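Local structure of phosphoribosylaminoimidazole-succinocarboxamide synthase (4O81) at residues V95-L100 against L171-L176. The protein catalyses the ATP-dependent joining of L-aspartate to carboxyaminoimidazole ribonucleotide, giving SAICAR in de novo purine biosynthesis. Sequence-based numbering, arbitrary orientation.
Sequences VVAGSL and LVDFKL. With AMP (adenosine monophosphate), chain K.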
ATOM      1  N   VAL A  95      -9.727   5.043  -8.072  1.00 19.30           N
ATOM      2  CA  VAL A  95      -9.685   5.968  -9.208  1.00 18.56           C
ATOM      3  C   VAL A  95     -11.120   6.153  -9.704  1.00 17.72           C
ATOM      4  O   VAL A  95     -11.849   5.182  -9.796  1.00 17.56           O
ATOM      5  CB  VAL A  95      -8.795   5.372 -10.338  1.00 17.92           C
ATOM      6  CG1 VAL A  95      -8.908   6.179 -11.616  1.00 18.67           C
ATOM      7  CG2 VAL A  95      -7.342   5.266  -9.888  1.00 18.40           C
ATOM      8  N   VAL A  96     -11.511   7.382 -10.034  1.00 19.52           N
ATOM      9  CA  VAL A  96     -12.866   7.691 -10.526  1.00 20.43           C
ATOM     10  C   VAL A  96     -13.135   6.993 -11.874  1.00 21.12           C
ATOM     11  O   VAL A  96     -12.374   7.145 -12.824  1.00 22.20           O
ATOM     12  CB  VAL A  96     -13.103   9.230 -10.641  1.00 21.86           C
ATOM     13  CG1 VAL A  96     -14.464   9.552 -11.283  1.00 21.33           C
ATOM     14  CG2 VAL A  96     -12.974   9.918  -9.285  1.00 20.21           C
ATOM     15  N   ALA A  97     -14.200   6.205 -11.924  1.00 21.31           N
ATOM     16  CA  ALA A  97     -14.625   5.502 -13.141  1.00 22.97           C
ATOM     17  C   ALA A  97     -16.064   5.048 -12.945  1.00 23.13           C
ATOM     18  O   ALA A  97     -16.583   5.088 -11.817  1.00 24.90           O
ATOM     19  CB  ALA A  97     -13.721   4.301 -13.431  1.00 20.38           C
ATOM     20  N   GLY A  98     -16.702   4.617 -14.032  1.00 25.00           N
ATOM     21  CA  GLY A  98     -18.082   4.093 -13.998  1.00 25.77           C
ATOM     22  C   GLY A  98     -19.029   4.999 -13.229  1.00 26.65           C
ATOM     23  O   GLY A  98     -19.000   6.222 -13.418  1.00 25.63           O
ATOM     24  N   SER A  99     -19.833   4.409 -12.333  1.00 28.13           N
ATOM     25  CA  SER A  99     -20.911   5.132 -11.654  1.00 27.12           C
ATOM     26  C   SER A  99     -20.450   6.264 -10.723  1.00 28.63           C
ATOM     27  O   SER A  99     -21.242   7.165 -10.426  1.00 28.50           O
ATOM     28  CB  SER A  99     -21.849   4.166 -10.914  1.00 28.86           C
ATOM     29  OG  SER A  99     -21.274   3.696  -9.703  1.00 29.56           O
ATOM     30  N   LEU A 100     -19.189   6.240 -10.277  1.00 26.50           N
ATOM     31  CA  LEU A 100     -18.685   7.302  -9.391  1.00 28.29           C
ATOM     32  C   LEU A 100     -18.744   8.693 -10.046  1.00 29.56           C
ATOM     33  O   LEU A 100     -18.851   9.714  -9.360  1.00 27.58           O
ATOM     34  CB  LEU A 100     -17.264   6.994  -8.893  1.00 27.21           C
ATOM     35  CG  LEU A 100     -16.677   7.813  -7.740  1.00 27.94           C
ATOM     36  CD1 LEU A 100     -17.600   7.828  -6.522  1.00 28.75           C
ATOM     37  CD2 LEU A 100     -15.301   7.278  -7.364  1.00 26.40           C
ATOM     38  N   LEU A 171      -5.333  -0.717 -10.028  1.00 20.39           N
ATOM     39  CA  LEU A 171      -6.618  -1.202  -9.502  1.00 20.20           C
ATOM     40  C   LEU A 171      -7.537  -0.010  -9.348  1.00 20.30           C
ATOM     41  O   LEU A 171      -7.427   0.749  -8.378  1.00 21.69           O
ATOM     42  CB  LEU A 171      -6.448  -1.906  -8.158  1.00 20.25           C
ATOM     43  CG  LEU A 171      -7.673  -2.523  -7.467  1.00 19.47           C
ATOM     44  CD1 LEU A 171      -8.331  -3.593  -8.330  1.00 19.10           C
ATOM     45  CD2 LEU A 171      -7.225  -3.123  -6.141  1.00 19.21           C
ATOM     46  N   VAL A 172      -8.428   0.163 -10.319  1.00 20.02           N
ATOM     47  CA  VAL A 172      -9.301   1.340 -10.393  1.00 19.20           C
ATOM     48  C   VAL A 172     -10.432   1.227  -9.358  1.00 18.86           C
ATOM     49  O   VAL A 172     -10.640   2.135  -8.553  1.00 18.82           O
ATOM     50  CB  VAL A 172      -9.830   1.543 -11.849  1.00 19.70           C
ATOM     51  CG1 VAL A 172     -10.991   2.536 -11.894  1.00 17.97           C
ATOM     52  CG2 VAL A 172      -8.678   2.023 -12.749  1.00 19.52           C
ATOM     53  N   ASP A 173     -11.144   0.098  -9.377  1.00 18.82           N
ATOM     54  CA  ASP A 173     -12.158  -0.215  -8.372  1.00 18.42           C
ATOM     55  C   ASP A 173     -12.437  -1.714  -8.458  1.00 19.37           C
ATOM     56  O   ASP A 173     -11.911  -2.394  -9.358  1.00 19.69           O
ATOM     57  CB  ASP A 173     -13.441   0.616  -8.570  1.00 18.68           C
ATOM     58  CG  ASP A 173     -13.989   0.525  -9.990  1.00 18.89           C
ATOM     59  OD1 ASP A 173     -14.062  -0.579 -10.523  1.00 18.44           O
ATOM     60  OD2 ASP A 173     -14.341   1.558 -10.573  1.00 20.43           O
ATOM     61  N   PHE A 174     -13.239  -2.230  -7.538  1.00 18.68           N
ATOM     62  CA  PHE A 174     -13.604  -3.651  -7.540  1.00 20.34           C
ATOM     63  C   PHE A 174     -14.755  -3.941  -6.564  1.00 20.88           C
ATOM     64  O   PHE A 174     -14.995  -3.162  -5.654  1.00 19.87           O
ATOM     65  CB  PHE A 174     -12.372  -4.566  -7.289  1.00 20.34           C
ATOM     66  CG  PHE A 174     -11.753  -4.424  -5.922  1.00 20.86           C
ATOM     67  CD1 PHE A 174     -11.895  -5.435  -4.979  1.00 21.66           C
ATOM     68  CD2 PHE A 174     -11.024  -3.297  -5.578  1.00 21.65           C
ATOM     69  CE1 PHE A 174     -11.324  -5.327  -3.717  1.00 22.18           C
ATOM     70  CE2 PHE A 174     -10.469  -3.176  -4.305  1.00 22.20           C
ATOM     71  CZ  PHE A 174     -10.622  -4.185  -3.376  1.00 21.34           C
ATOM     72  N   LYS A 175     -15.481  -5.034  -6.802  1.00 21.40           N
ATOM     73  CA  LYS A 175     -16.572  -5.463  -5.945  1.00 22.77           C
ATOM     74  C   LYS A 175     -16.161  -6.718  -5.188  1.00 22.63           C
ATOM     75  O   LYS A 175     -15.569  -7.616  -5.764  1.00 24.26           O
ATOM     76  CB  LYS A 175     -17.853  -5.771  -6.746  1.00 23.83           C
ATOM     77  CG  LYS A 175     -18.944  -6.464  -5.914  1.00 25.35           C
ATOM     78  CD  LYS A 175     -19.809  -7.488  -6.655  1.00 26.96           C
ATOM     79  CE  LYS A 175     -19.030  -8.532  -7.445  1.00 26.01           C
ATOM     80  NZ  LYS A 175     -19.313  -9.927  -7.008  1.00 27.40           N
ATOM     81  N   LEU A 176     -16.488  -6.756  -3.904  1.00 22.75           N
ATOM     82  CA  LEU A 176     -16.263  -7.926  -3.055  1.00 23.34           C
ATOM     83  C   LEU A 176     -17.582  -8.364  -2.475  1.00 23.40           C
ATOM     84  O   LEU A 176     -18.509  -7.553  -2.361  1.00 23.21           O
ATOM     85  CB  LEU A 176     -15.326  -7.596  -1.893  1.00 22.67           C
ATOM     86  CG  LEU A 176     -13.892  -7.197  -2.213  1.00 23.52           C
ATOM     87  CD1 LEU A 176     -13.161  -6.865  -0.915  1.00 23.66           C
ATOM     88  CD2 LEU A 176     -13.190  -8.308  -3.002  1.00 23.77           C
TER
HETATM   89  P   AMP K 309     -19.753   0.744 -11.040  0.85 34.54           P
HETATM   90  O1P AMP K 309     -20.558   1.028  -9.784  0.85 34.99           O
HETATM   91  O2P AMP K 309     -18.820   1.856 -11.438  0.85 34.05           O
HETATM   92  O3P AMP K 309     -20.557   0.253 -12.211  0.85 37.12           O
HETATM   93  O5' AMP K 309     -18.833  -0.545 -10.643  0.85 35.92           O
HETATM   94  C5' AMP K 309     -17.733  -0.477  -9.713  0.85 34.30           C
HETATM   95  C4' AMP K 309     -16.817  -1.719  -9.690  0.85 34.00           C
HETATM   96  O4' AMP K 309     -17.431  -2.817  -9.019  0.85 34.88           O
HETATM   97  C3' AMP K 309     -16.408  -2.271 -11.059  0.85 34.92           C
HETATM   98  O3' AMP K 309     -15.092  -2.838 -10.976  0.85 32.14           O
HETATM   99  C2' AMP K 309     -17.382  -3.394 -11.315  0.85 35.01           C
HETATM  100  O2' AMP K 309     -16.824  -4.392 -12.175  0.85 33.26           O
HETATM  101  C1' AMP K 309     -17.645  -3.920  -9.910  0.85 35.04           C
HETATM  102  N9  AMP K 309     -19.034  -4.431  -9.818  0.85 35.80           N
HETATM  103  C8  AMP K 309     -20.112  -3.740  -9.396  0.85 34.42           C
HETATM  104  N7  AMP K 309     -21.229  -4.512  -9.442  0.85 34.12           N
HETATM  105  C5  AMP K 309     -20.886  -5.718  -9.905  0.85 35.02           C
HETATM  106  C6  AMP K 309     -21.583  -7.000 -10.201  0.85 35.02           C
HETATM  107  N6  AMP K 309     -22.918  -7.139 -10.008  0.85 30.87           N
HETATM  108  N1  AMP K 309     -20.821  -8.023 -10.673  0.85 35.78           N
HETATM  109  C2  AMP K 309     -19.491  -7.897 -10.877  0.85 36.02           C
HETATM  110  N3  AMP K 309     -18.804  -6.763 -10.625  0.85 35.82           N
HETATM  111  C4  AMP K 309     -19.428  -5.663 -10.150  0.85 34.91           C
HETATM  112  O   HOH W   1     -14.262   4.059  -9.517  1.00 16.83           O
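Val95 and Ala97 rest against Val172 where the loop following strand 84-93 meets strand 169-180 of the antiparallel sheet of the SAICAR synthetase fold, and both segments help hold a bound AMP. The tight part is small and apolar. The chi1 of Val172 (166°) sets CG1 opposite the backbone N, which carries it to the CB of Ala97 at 3.6 Å; the CB of Val95 lies 3.9 Å from the same Val172 CG1. Beside it the N-H of Val95 bonds to the carbonyl O of Val172 (3.1 Å).

Toward the nucleotide the segments draw apart, and water and ligand bridge them. One water is hydrogen-bonded to Val95 O and Asp173 OD2, 2.7 Å from each. The carboxylate of Asp173 is thus divided: OD2 also forms a salt bridge with Arg198, while OD1 faces the ribose. An asparagine in its place would probably leave Arg198 NH1 without the negative charge of its salt bridge. The loop holds the phosphate of AMP: Ser99 N donates to O2P at 2.9 Å. Ser99 OG donates to O1P at 2.8 Å. At the ribose, AMP O3' donates a hydrogen bond to Asp173 OD1 at 2.5 Å.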